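D-glycero-D-manno-heptose 1-phosphate kinase (Bacteroides thetaiotaomicron, PDB 3K85) probably transfers a phosphate group from ATP to a heptose 1-phosphate, as a kinase of the GHMP family. Local coordinates at residues A[48-56]-A[65-73]; A[116-124]-A[140-149]. All coordinates share one frame; numbering follows the deposited sequence.

Interaction 1. Residues A[48-56]-A[65-73]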
ATOM      1  N   THR A  48     -31.566   8.116  22.544  1.00 59.99           N
ATOM      2  CA  THR A  48     -32.929   8.333  22.995  1.00 62.07           C
ATOM      3  C   THR A  48     -32.928   8.810  24.439  1.00 63.51           C
ATOM      4  O   THR A  48     -31.962   8.588  25.175  1.00 64.56           O
ATOM      5  CB  THR A  48     -33.764   7.041  22.907  1.00 61.66           C
ATOM      6  OG1 THR A  48     -35.076   7.296  23.418  1.00 64.58           O
ATOM      7  CG2 THR A  48     -33.127   5.927  23.722  1.00 60.73           C
ATOM      8  N   ASN A  49     -34.008   9.472  24.841  1.00 63.93           N
ATOM      9  CA  ASN A  49     -34.137   9.969  26.205  1.00 64.46           C
ATOM     10  C   ASN A  49     -35.171   9.163  26.983  1.00 63.43           C
ATOM     11  O   ASN A  49     -35.759   9.665  27.938  1.00 63.74           O
ATOM     12  CB  ASN A  49     -34.544  11.444  26.200  1.00 66.36           C
ATOM     13  CG  ASN A  49     -33.441  12.352  25.691  1.00 69.43           C
ATOM     14  OD1 ASN A  49     -32.330  12.366  26.236  1.00 70.84           O
ATOM     15  ND2 ASN A  49     -33.739  13.121  24.643  1.00 69.62           N
ATOM     16  N   SER A  50     -35.381   7.912  26.578  1.00 61.67           N
ATOM     17  CA  SER A  50     -36.354   7.045  27.231  1.00 60.84           C
ATOM     18  C   SER A  50     -35.803   6.398  28.499  1.00 60.27           C
ATOM     19  O   SER A  50     -36.563   5.887  29.324  1.00 61.05           O
ATOM     20  CB  SER A  50     -36.812   5.946  26.270  1.00 61.03           C
ATOM     21  OG  SER A  50     -35.851   4.908  26.179  1.00 60.65           O
ATOM     22  N   GLY A  51     -34.485   6.417  28.652  1.00 58.83           N
ATOM     23  CA  GLY A  51     -33.876   5.814  29.822  1.00 56.28           C
ATOM     24  C   GLY A  51     -33.753   4.315  29.644  1.00 56.04           C
ATOM     25  O   GLY A  51     -33.535   3.576  30.603  1.00 55.10           O
ATOM     26  N   ARG A  52     -33.893   3.857  28.406  1.00 55.55           N
ATOM     27  CA  ARG A  52     -33.797   2.430  28.119  1.00 55.49           C
ATOM     28  C   ARG A  52     -32.680   2.162  27.104  1.00 53.92           C
ATOM     29  O   ARG A  52     -32.105   3.086  26.529  1.00 52.14           O
ATOM     30  CB  ARG A  52     -35.140   1.924  27.568  1.00 58.14           C
ATOM     31  CG  ARG A  52     -35.589   0.552  28.077  1.00 62.30           C
ATOM     32  CD  ARG A  52     -35.701   0.524  29.605  1.00 66.32           C
ATOM     33  NE  ARG A  52     -36.853  -0.235  30.100  1.00 68.22           N
ATOM     34  CZ  ARG A  52     -37.077  -1.529  29.871  1.00 69.53           C
ATOM     35  NH1 ARG A  52     -36.228  -2.246  29.146  1.00 68.61           N
ATOM     36  NH2 ARG A  52     -38.158  -2.109  30.372  1.00 70.98           N
ATOM     37  N   ILE A  53     -32.362   0.891  26.908  1.00 52.32           N
ATOM     38  CA  ILE A  53     -31.349   0.495  25.946  1.00 50.86           C
ATOM     39  C   ILE A  53     -31.916  -0.705  25.214  1.00 49.26           C
ATOM     40  O   ILE A  53     -31.967  -1.815  25.741  1.00 47.24           O
ATOM     41  CB  ILE A  53     -30.022   0.121  26.621  1.00 52.06           C
ATOM     42  CG1 ILE A  53     -29.133  -0.624  25.624  1.00 52.54           C
ATOM     43  CG2 ILE A  53     -30.283  -0.704  27.865  1.00 55.47           C
ATOM     44  CD1 ILE A  53     -27.816  -1.081  26.200  1.00 56.08           C
ATOM     45  N   GLU A  54     -32.351  -0.457  23.987  1.00 48.52           N
ATOM     46  CA  GLU A  54     -32.964  -1.477  23.158  1.00 48.06           C
ATOM     47  C   GLU A  54     -31.994  -2.119  22.179  1.00 46.56           C
ATOM     48  O   GLU A  54     -31.329  -1.431  21.406  1.00 47.33           O
ATOM     49  CB  GLU A  54     -34.133  -0.849  22.407  1.00 49.48           C
ATOM     50  CG  GLU A  54     -35.049  -0.051  23.318  1.00 52.30           C
ATOM     51  CD  GLU A  54     -36.167   0.644  22.566  1.00 56.24           C
ATOM     52  OE1 GLU A  54     -36.947  -0.058  21.881  1.00 57.21           O
ATOM     53  OE2 GLU A  54     -36.267   1.891  22.665  1.00 55.79           O
ATOM     54  N   ILE A  55     -31.933  -3.444  22.212  1.00 43.99           N
ATOM     55  CA  ILE A  55     -31.055  -4.211  21.338  1.00 40.80           C
ATOM     56  C   ILE A  55     -31.804  -5.082  20.316  1.00 41.69           C
ATOM     57  O   ILE A  55     -32.597  -5.951  20.678  1.00 42.66           O
ATOM     58  CB  ILE A  55     -30.130  -5.104  22.180  1.00 36.74           C
ATOM     59  CG1 ILE A  55     -29.151  -4.218  22.959  1.00 35.01           C
ATOM     60  CG2 ILE A  55     -29.412  -6.108  21.294  1.00 34.10           C
ATOM     61  CD1 ILE A  55     -28.300  -4.968  23.962  1.00 33.74           C
ATOM     62  N   ASN A  56     -31.551  -4.834  19.035  1.00 40.13           N
ATOM     63  CA  ASN A  56     -32.174  -5.612  17.975  1.00 39.26           C
ATOM     64  C   ASN A  56     -31.047  -6.143  17.085  1.00 39.93           C
ATOM     65  O   ASN A  56     -30.724  -5.557  16.055  1.00 40.50           O
ATOM     66  CB  ASN A  56     -33.149  -4.736  17.181  1.00 39.08           C
ATOM     67  CG  ASN A  56     -33.842  -5.497  16.070  1.00 39.92           C
ATOM     68  OD1 ASN A  56     -33.866  -6.726  16.072  1.00 39.11           O
ATOM     69  ND2 ASN A  56     -34.415  -4.772  15.116  1.00 38.82           N
ATOM     70  N   SER A  65     -35.068  -5.405  25.531  1.00 51.11           N
ATOM     71  CA  SER A  65     -34.961  -4.060  26.060  1.00 51.17           C
ATOM     72  C   SER A  65     -34.378  -4.241  27.462  1.00 52.24           C
ATOM     73  O   SER A  65     -34.675  -5.233  28.126  1.00 53.57           O
ATOM     74  CB  SER A  65     -36.350  -3.425  26.126  1.00 51.12           C
ATOM     75  OG  SER A  65     -36.286  -2.061  26.491  1.00 53.38           O
ATOM     76  N   TYR A  66     -33.529  -3.311  27.895  1.00 52.16           N
ATOM     77  CA  TYR A  66     -32.907  -3.370  29.221  1.00 50.25           C
ATOM     78  C   TYR A  66     -32.933  -1.989  29.853  1.00 51.25           C
ATOM     79  O   TYR A  66     -32.978  -0.972  29.156  1.00 50.09           O
ATOM     80  CB  TYR A  66     -31.452  -3.818  29.128  1.00 48.89           C
ATOM     81  CG  TYR A  66     -31.242  -5.219  28.618  1.00 49.75           C
ATOM     82  CD1 TYR A  66     -31.271  -6.311  29.481  1.00 48.52           C
ATOM     83  CD2 TYR A  66     -30.990  -5.453  27.268  1.00 50.05           C
ATOM     84  CE1 TYR A  66     -31.046  -7.605  29.011  1.00 49.74           C
ATOM     85  CE2 TYR A  66     -30.766  -6.739  26.787  1.00 50.07           C
ATOM     86  CZ  TYR A  66     -30.793  -7.810  27.660  1.00 50.06           C
ATOM     87  OH  TYR A  66     -30.564  -9.080  27.174  1.00 51.50           O
ATOM     88  N   LEU A  67     -32.903  -1.956  31.180  1.00 52.67           N
ATOM     89  CA  LEU A  67     -32.907  -0.692  31.900  1.00 54.25           C
ATOM     90  C   LEU A  67     -31.514  -0.075  31.723  1.00 54.40           C
ATOM     91  O   LEU A  67     -30.497  -0.738  31.946  1.00 52.52           O
ATOM     92  CB  LEU A  67     -33.206  -0.950  33.376  1.00 55.65           C
ATOM     93  CG  LEU A  67     -34.035  -2.218  33.623  1.00 57.37           C
ATOM     94  CD1 LEU A  67     -34.230  -2.412  35.120  1.00 57.81           C
ATOM     95  CD2 LEU A  67     -35.379  -2.126  32.910  1.00 58.46           C
ATOM     96  N   SER A  68     -31.477   1.185  31.303  1.00 55.31           N
ATOM     97  CA  SER A  68     -30.219   1.896  31.069  1.00 57.31           C
ATOM     98  C   SER A  68     -29.276   1.821  32.275  1.00 58.78           C
ATOM     99  O   SER A  68     -29.569   2.376  33.335  1.00 58.66           O
ATOM    100  CB  SER A  68     -30.523   3.356  30.719  1.00 56.47           C
ATOM    101  OG  SER A  68     -29.353   4.067  30.372  1.00 56.49           O
HETATM  102  N   MSE A  69     -28.148   1.132  32.099  1.00 60.23           N
HETATM  103  CA  MSE A  69     -27.150   0.958  33.160  1.00 62.14           C
HETATM  104  C   MSE A  69     -25.756   1.419  32.728  1.00 59.64           C
HETATM  105  O   MSE A  69     -25.559   1.823  31.587  1.00 60.53           O
HETATM  106  CB  MSE A  69     -27.056  -0.515  33.548  1.00 67.63           C
HETATM  107  CG  MSE A  69     -28.368  -1.154  33.931  1.00 76.25           C
HETATM  108 SE   MSE A  69     -28.061  -2.963  34.494  1.00 89.20          SE
HETATM  109  CE  MSE A  69     -29.042  -3.909  33.094  1.00 84.53           C
ATOM    110  N   SER A  70     -24.791   1.354  33.643  1.00 55.87           N
ATOM    111  CA  SER A  70     -23.420   1.735  33.321  1.00 51.89           C
ATOM    112  C   SER A  70     -22.729   0.521  32.723  1.00 49.93           C
ATOM    113  O   SER A  70     -21.841   0.639  31.882  1.00 49.19           O
ATOM    114  CB  SER A  70     -22.662   2.183  34.572  1.00 50.57           C
ATOM    115  OG  SER A  70     -23.063   3.471  34.986  1.00 48.75           O
ATOM    116  N   GLN A  71     -23.139  -0.653  33.179  1.00 48.19           N
ATOM    117  CA  GLN A  71     -22.573  -1.901  32.683  1.00 47.81           C
ATOM    118  C   GLN A  71     -23.739  -2.849  32.432  1.00 48.01           C
ATOM    119  O   GLN A  71     -24.807  -2.676  33.015  1.00 48.56           O
ATOM    120  CB  GLN A  71     -21.633  -2.518  33.722  1.00 46.75           C
ATOM    121  CG  GLN A  71     -20.367  -1.722  34.022  1.00 45.57           C
ATOM    122  CD  GLN A  71     -19.402  -1.680  32.852  1.00 42.98           C
ATOM    123  OE1 GLN A  71     -19.547  -0.868  31.943  1.00 42.86           O
ATOM    124  NE2 GLN A  71     -18.421  -2.566  32.865  1.00 41.49           N
ATOM    125  N   LEU A  72     -23.544  -3.832  31.558  1.00 46.50           N
ATOM    126  CA  LEU A  72     -24.591  -4.803  31.264  1.00 47.03           C
ATOM    127  C   LEU A  72     -24.059  -6.209  31.457  1.00 47.61           C
ATOM    128  O   LEU A  72     -23.012  -6.575  30.932  1.00 48.01           O
ATOM    129  CB  LEU A  72     -25.117  -4.648  29.832  1.00 44.85           C
ATOM    130  CG  LEU A  72     -25.973  -3.419  29.516  1.00 44.72           C
ATOM    131  CD1 LEU A  72     -26.379  -3.454  28.047  1.00 44.65           C
ATOM    132  CD2 LEU A  72     -27.205  -3.393  30.403  1.00 43.42           C
ATOM    133  N   GLU A  73     -24.802  -6.994  32.218  1.00 48.85           N
ATOM    134  CA  GLU A  73     -24.433  -8.365  32.517  1.00 50.64           C
ATOM    135  C   GLU A  73     -24.338  -9.243  31.272  1.00 50.09           C
ATOM    136  O   GLU A  73     -25.248  -9.283  30.453  1.00 50.77           O
ATOM    137  CB  GLU A  73     -25.455  -8.950  33.502  1.00 53.57           C
ATOM    138  CG  GLU A  73     -26.922  -8.950  33.008  1.00 58.07           C
ATOM    139  CD  GLU A  73     -27.463  -7.566  32.602  1.00 60.64           C
ATOM    140  OE1 GLU A  73     -27.446  -6.629  33.437  1.00 61.32           O
ATOM    141  OE2 GLU A  73     -27.919  -7.423  31.440  1.00 60.01           O
TER
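Ile53 and Tyr66 form the central pair of a beta hairpin, an antiparallel hydrogen-bonded pair in which Ile53 N donates to Tyr66 O over 3.0 Å and Tyr66 N returns a bond to Ile53 O over 3.1 Å. Beyond the strand end the pairing continues from Ser68 N to Gly51 O at 3.2 Å. On the side of the hairpin facing helix 79-91, Ile53 is the main bump, lodged in the angle between Tyr66 CB and the tip of Leu72. It turns its two branches to different partners, since a chi1 of 165° swings CG1 to the far side of its backbone N: CG2 rests 3.6 Å from Tyr66 CB, while CD1 reaches out to meet Leu72 CD1 tip to tip at 3.3 Å, a tight methyl-to-methyl fit. Leu72 comes from the loop after the strand, so that loop curls back over the isoleucine. Farther along, Ile55 CD1 meets Tyr66 CE2 obliquely at 4.1 Å, and the same isoleucine touches Ile81 of helix 79-91. The phenol OH reaches past this packing to a hydrogen bond with Lys82. On the opposite face Arg52 folds back across the neighbouring strand instead of extending outward. Its chain bends at chi2 and chi3, carrying CG and CD over the carbonyl of Tyr66 and bringing the guanidinium close to Ser65. Leu67 runs alongside Arg52, pointing the same way. Strand 52-57 also pairs with strand 99-105, which places this hairpin on the flank of the larger sheet. Leu67 CD2 lies over the centre of one guanidinium face, 3.5 Å from Arg52 CZ.

Interaction 2. Residues A[116-124]-A[140-149]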
ATOM      1  N   SER A 116     -17.355 -12.392  13.653  1.00 31.48           N
ATOM      2  CA  SER A 116     -17.341 -11.837  14.999  1.00 30.69           C
ATOM      3  C   SER A 116     -16.465 -10.587  15.138  1.00 27.55           C
ATOM      4  O   SER A 116     -16.924  -9.533  15.585  1.00 25.15           O
ATOM      5  CB  SER A 116     -16.874 -12.923  15.977  1.00 34.50           C
ATOM      6  OG  SER A 116     -17.031 -12.508  17.322  1.00 36.81           O
ATOM      7  N   SER A 117     -15.200 -10.701  14.760  1.00 27.53           N
ATOM      8  CA  SER A 117     -14.296  -9.561  14.862  1.00 28.32           C
ATOM      9  C   SER A 117     -14.791  -8.391  14.005  1.00 27.64           C
ATOM     10  O   SER A 117     -14.737  -7.232  14.415  1.00 26.86           O
ATOM     11  CB  SER A 117     -12.898  -9.986  14.431  1.00 30.52           C
ATOM     12  OG  SER A 117     -12.465 -11.102  15.195  1.00 34.64           O
ATOM     13  N   THR A 118     -15.290  -8.698  12.815  1.00 27.93           N
ATOM     14  CA  THR A 118     -15.790  -7.655  11.939  1.00 28.04           C
ATOM     15  C   THR A 118     -16.919  -6.914  12.630  1.00 28.86           C
ATOM     16  O   THR A 118     -16.945  -5.674  12.618  1.00 30.39           O
ATOM     17  CB  THR A 118     -16.280  -8.239  10.607  1.00 28.10           C
ATOM     18  OG1 THR A 118     -15.148  -8.627   9.825  1.00 28.43           O
ATOM     19  CG2 THR A 118     -17.098  -7.224   9.835  1.00 25.80           C
HETATM   20  N   MSE A 119     -17.832  -7.657  13.259  1.00 27.20           N
HETATM   21  CA  MSE A 119     -18.962  -7.031  13.951  1.00 27.36           C
HETATM   22  C   MSE A 119     -18.549  -6.179  15.149  1.00 24.08           C
HETATM   23  O   MSE A 119     -19.130  -5.106  15.388  1.00 21.82           O
HETATM   24  CB  MSE A 119     -19.986  -8.082  14.393  1.00 31.44           C
HETATM   25  CG  MSE A 119     -21.148  -7.499  15.210  1.00 38.26           C
HETATM   26 SE   MSE A 119     -22.172  -6.100  14.296  1.00 50.15          SE
HETATM   27  CE  MSE A 119     -23.002  -7.254  12.966  1.00 43.29           C
ATOM     28  N   VAL A 120     -17.570  -6.657  15.917  1.00 23.80           N
ATOM     29  CA  VAL A 120     -17.074  -5.897  17.071  1.00 23.14           C
ATOM     30  C   VAL A 120     -16.500  -4.565  16.556  1.00 22.64           C
ATOM     31  O   VAL A 120     -16.774  -3.500  17.113  1.00 26.24           O
ATOM     32  CB  VAL A 120     -15.958  -6.674  17.829  1.00 26.36           C
ATOM     33  CG1 VAL A 120     -15.285  -5.760  18.854  1.00 24.59           C
ATOM     34  CG2 VAL A 120     -16.551  -7.891  18.528  1.00 25.20           C
ATOM     35  N   VAL A 121     -15.723  -4.622  15.478  1.00 20.22           N
ATOM     36  CA  VAL A 121     -15.160  -3.406  14.899  1.00 21.62           C
ATOM     37  C   VAL A 121     -16.294  -2.482  14.468  1.00 22.08           C
ATOM     38  O   VAL A 121     -16.302  -1.298  14.785  1.00 22.30           O
ATOM     39  CB  VAL A 121     -14.270  -3.720  13.662  1.00 23.44           C
ATOM     40  CG1 VAL A 121     -13.782  -2.406  12.997  1.00 20.01           C
ATOM     41  CG2 VAL A 121     -13.084  -4.593  14.093  1.00 21.91           C
ATOM     42  N   CYS A 122     -17.263  -3.034  13.751  1.00 23.38           N
ATOM     43  CA  CYS A 122     -18.402  -2.254  13.295  1.00 24.47           C
ATOM     44  C   CYS A 122     -19.093  -1.567  14.470  1.00 23.48           C
ATOM     45  O   CYS A 122     -19.349  -0.368  14.440  1.00 20.37           O
ATOM     46  CB  CYS A 122     -19.401  -3.162  12.557  1.00 27.80           C
ATOM     47  SG  CYS A 122     -20.828  -2.270  11.932  1.00 33.02           S
ATOM     48  N   ILE A 123     -19.396  -2.332  15.514  1.00 25.89           N
ATOM     49  CA  ILE A 123     -20.052  -1.751  16.681  1.00 25.31           C
ATOM     50  C   ILE A 123     -19.182  -0.647  17.270  1.00 24.67           C
ATOM     51  O   ILE A 123     -19.682   0.432  17.611  1.00 25.14           O
ATOM     52  CB  ILE A 123     -20.339  -2.820  17.754  1.00 27.29           C
ATOM     53  CG1 ILE A 123     -21.296  -3.872  17.187  1.00 26.65           C
ATOM     54  CG2 ILE A 123     -20.933  -2.171  18.985  1.00 26.58           C
ATOM     55  CD1 ILE A 123     -21.517  -5.043  18.116  1.00 31.80           C
ATOM     56  N   LEU A 124     -17.883  -0.911  17.385  1.00 25.07           N
ATOM     57  CA  LEU A 124     -16.951   0.088  17.913  1.00 25.43           C
ATOM     58  C   LEU A 124     -17.021   1.361  17.080  1.00 23.49           C
ATOM     59  O   LEU A 124     -17.084   2.478  17.607  1.00 20.92           O
ATOM     60  CB  LEU A 124     -15.522  -0.460  17.894  1.00 25.95           C
ATOM     61  CG  LEU A 124     -15.075  -1.058  19.229  1.00 28.20           C
ATOM     62  CD1 LEU A 124     -13.770  -1.813  19.067  1.00 29.42           C
ATOM     63  CD2 LEU A 124     -14.930   0.068  20.243  1.00 27.86           C
ATOM     64  N   THR A 140      -8.440   1.003  17.392  1.00 27.77           N
ATOM     65  CA  THR A 140      -9.695   0.280  17.219  1.00 27.65           C
ATOM     66  C   THR A 140      -9.485  -1.224  17.097  1.00 29.24           C
ATOM     67  O   THR A 140     -10.206  -2.018  17.706  1.00 29.28           O
ATOM     68  CB  THR A 140     -10.447   0.799  15.983  1.00 26.43           C
ATOM     69  OG1 THR A 140     -10.880   2.137  16.241  1.00 23.42           O
ATOM     70  CG2 THR A 140     -11.653  -0.062  15.661  1.00 23.60           C
ATOM     71  N   SER A 141      -8.496  -1.619  16.313  1.00 30.18           N
ATOM     72  CA  SER A 141      -8.210  -3.029  16.140  1.00 32.91           C
ATOM     73  C   SER A 141      -7.817  -3.646  17.474  1.00 34.90           C
ATOM     74  O   SER A 141      -8.355  -4.669  17.884  1.00 35.48           O
ATOM     75  CB  SER A 141      -7.071  -3.214  15.144  1.00 31.36           C
ATOM     76  OG  SER A 141      -7.340  -2.495  13.957  1.00 33.18           O
ATOM     77  N   ARG A 142      -6.868  -3.013  18.145  1.00 37.57           N
ATOM     78  CA  ARG A 142      -6.371  -3.486  19.432  1.00 38.29           C
ATOM     79  C   ARG A 142      -7.497  -3.550  20.472  1.00 36.24           C
ATOM     80  O   ARG A 142      -7.624  -4.531  21.209  1.00 35.06           O
ATOM     81  CB  ARG A 142      -5.229  -2.557  19.870  1.00 42.86           C
ATOM     82  CG  ARG A 142      -4.940  -2.443  21.358  1.00 51.48           C
ATOM     83  CD  ARG A 142      -4.133  -1.155  21.578  1.00 57.30           C
ATOM     84  NE  ARG A 142      -3.894  -0.820  22.981  1.00 61.87           N
ATOM     85  CZ  ARG A 142      -3.277   0.293  23.382  1.00 64.92           C
ATOM     86  NH1 ARG A 142      -2.843   1.172  22.482  1.00 65.70           N
ATOM     87  NH2 ARG A 142      -3.085   0.526  24.678  1.00 65.47           N
ATOM     88  N   LEU A 143      -8.323  -2.513  20.529  1.00 33.89           N
ATOM     89  CA  LEU A 143      -9.421  -2.513  21.481  1.00 34.06           C
ATOM     90  C   LEU A 143     -10.406  -3.637  21.166  1.00 35.46           C
ATOM     91  O   LEU A 143     -10.985  -4.234  22.074  1.00 36.28           O
ATOM     92  CB  LEU A 143     -10.156  -1.176  21.462  1.00 32.16           C
ATOM     93  CG  LEU A 143     -11.364  -1.111  22.399  1.00 33.92           C
ATOM     94  CD1 LEU A 143     -10.957  -1.493  23.831  1.00 33.95           C
ATOM     95  CD2 LEU A 143     -11.933   0.287  22.368  1.00 34.52           C
ATOM     96  N   ALA A 144     -10.583  -3.921  19.879  1.00 34.53           N
ATOM     97  CA  ALA A 144     -11.501  -4.964  19.444  1.00 36.02           C
ATOM     98  C   ALA A 144     -10.973  -6.334  19.841  1.00 36.56           C
ATOM     99  O   ALA A 144     -11.736  -7.202  20.270  1.00 35.65           O
ATOM    100  CB  ALA A 144     -11.704  -4.894  17.926  1.00 35.64           C
ATOM    101  N   TYR A 145      -9.667  -6.525  19.686  1.00 37.07           N
ATOM    102  CA  TYR A 145      -9.033  -7.787  20.036  1.00 38.03           C
ATOM    103  C   TYR A 145      -9.156  -7.994  21.536  1.00 40.14           C
ATOM    104  O   TYR A 145      -9.374  -9.111  22.003  1.00 40.70           O
ATOM    105  CB  TYR A 145      -7.555  -7.765  19.664  1.00 36.52           C
ATOM    106  CG  TYR A 145      -6.810  -9.034  20.011  1.00 35.55           C
ATOM    107  CD1 TYR A 145      -6.899 -10.163  19.197  1.00 36.42           C
ATOM    108  CD2 TYR A 145      -5.997  -9.100  21.145  1.00 37.72           C
ATOM    109  CE1 TYR A 145      -6.190 -11.332  19.498  1.00 36.46           C
ATOM    110  CE2 TYR A 145      -5.284 -10.262  21.463  1.00 36.91           C
ATOM    111  CZ  TYR A 145      -5.380 -11.375  20.633  1.00 39.47           C
ATOM    112  OH  TYR A 145      -4.659 -12.519  20.926  1.00 39.91           O
ATOM    113  N   GLU A 146      -9.016  -6.910  22.291  1.00 40.49           N
ATOM    114  CA  GLU A 146      -9.102  -7.006  23.736  1.00 43.29           C
ATOM    115  C   GLU A 146     -10.507  -7.288  24.255  1.00 43.54           C
ATOM    116  O   GLU A 146     -10.666  -8.059  25.204  1.00 45.19           O
ATOM    117  CB  GLU A 146      -8.525  -5.746  24.384  1.00 43.34           C
ATOM    118  CG  GLU A 146      -7.017  -5.849  24.572  1.00 47.33           C
ATOM    119  CD  GLU A 146      -6.405  -4.599  25.157  1.00 49.24           C
ATOM    120  OE1 GLU A 146      -6.949  -4.082  26.158  1.00 51.76           O
ATOM    121  OE2 GLU A 146      -5.371  -4.141  24.622  1.00 51.13           O
ATOM    122  N   ILE A 147     -11.522  -6.688  23.636  1.00 40.90           N
ATOM    123  CA  ILE A 147     -12.893  -6.922  24.071  1.00 37.61           C
ATOM    124  C   ILE A 147     -13.288  -8.360  23.787  1.00 39.76           C
ATOM    125  O   ILE A 147     -13.827  -9.056  24.645  1.00 39.84           O
ATOM    126  CB  ILE A 147     -13.892  -6.026  23.334  1.00 34.19           C
ATOM    127  CG1 ILE A 147     -13.719  -4.575  23.755  1.00 30.35           C
ATOM    128  CG2 ILE A 147     -15.314  -6.482  23.630  1.00 34.00           C
ATOM    129  CD1 ILE A 147     -14.531  -3.614  22.896  1.00 27.51           C
ATOM    130  N   GLU A 148     -13.004  -8.803  22.571  1.00 41.39           N
ATOM    131  CA  GLU A 148     -13.359 -10.145  22.143  1.00 42.90           C
ATOM    132  C   GLU A 148     -12.545 -11.251  22.807  1.00 43.66           C
ATOM    133  O   GLU A 148     -13.101 -12.180  23.383  1.00 43.99           O
ATOM    134  CB  GLU A 148     -13.232 -10.216  20.619  1.00 44.10           C
ATOM    135  CG  GLU A 148     -13.376 -11.593  19.989  1.00 45.95           C
ATOM    136  CD  GLU A 148     -13.543 -11.509  18.470  1.00 49.20           C
ATOM    137  OE1 GLU A 148     -13.011 -10.545  17.865  1.00 48.68           O
ATOM    138  OE2 GLU A 148     -14.190 -12.408  17.883  1.00 48.03           O
ATOM    139  N   ARG A 149     -11.227 -11.136  22.734  1.00 44.16           N
ATOM    140  CA  ARG A 149     -10.330 -12.138  23.286  1.00 44.02           C
ATOM    141  C   ARG A 149     -10.218 -12.211  24.814  1.00 43.56           C
ATOM    142  O   ARG A 149     -10.143 -13.308  25.363  1.00 43.90           O
ATOM    143  CB  ARG A 149      -8.947 -11.955  22.657  1.00 45.41           C
ATOM    144  CG  ARG A 149      -8.948 -12.152  21.137  1.00 47.34           C
ATOM    145  CD  ARG A 149      -9.014 -13.634  20.779  1.00 51.05           C
ATOM    146  NE  ARG A 149      -9.967 -13.941  19.710  1.00 54.17           N
ATOM    147  CZ  ARG A 149      -9.875 -13.501  18.459  1.00 54.48           C
ATOM    148  NH1 ARG A 149      -8.870 -12.722  18.099  1.00 55.37           N
ATOM    149  NH2 ARG A 149     -10.781 -13.860  17.558  1.00 54.91           N
TER
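Ser116 and Ser117, at the start of helix 115-131, grip the carboxylate of Glu148 on helix 137-151, the two segments running at 120° with axes 9.5 Å apart. The polar group is a pair of hydrogen bonds. Ser117 OG donates to Glu148 OE1 at 2.8 Å on the syn side, and Ser116 OG donates to Glu148 OE2 at 2.9 Å from well above the carboxylate plane. Glu148 reaches both because CG stands anti to its backbone N (chi1 172°) and the chain stays extended beyond it. Arg149 adds a long charge contact to OE2, with no N-H aimed at the oxygen. An alanine in place of Glu148 is likely to leave both serine hydroxyls without this acceptor and open a gap between the helices. Among the apolar contacts Leu124 is a knob in the hole formed by Thr140, Leu143, Ala144 and Ile147, its CD1 3.9 Å from Ala144 CB and its CD2 3.7 Å from Leu143 CD2. The small Ala144 also receives Val120, whose CG1 lies 3.8 Å from Ala144 CB. The side chains of Val121 and Thr140 cross at about a right angle, CG1 meeting CG2. Apolar packing thus runs from the middle of the contact to the Leu124 end, while Ser116 and Glu148 probably correspond to the serine and glutamate that bind magnesium in GHMP relatives.

In the fold
From the N terminus, interaction 1 comes first: it closes the short hairpin of strands 52-57 and 62-67 and draws in the loop that follows. The chain then runs through helix 79-91 and strand 99-105, the parallel neighbour of strand 52-57, into helix 115-131. Interaction 2 closes the turn between that helix and helix 137-151. The contacts are in series, neither nested nor crossed, with centres 21 Å apart and nearest atoms about 8 Å apart. Helix 79-91 bridges them: Ile81 touches Ile55 of 48-56 and Ile123 of 116-124. Interaction 1 ties up the sheet's flank, interaction 2 the buried face between two helices nearer the chain's centre.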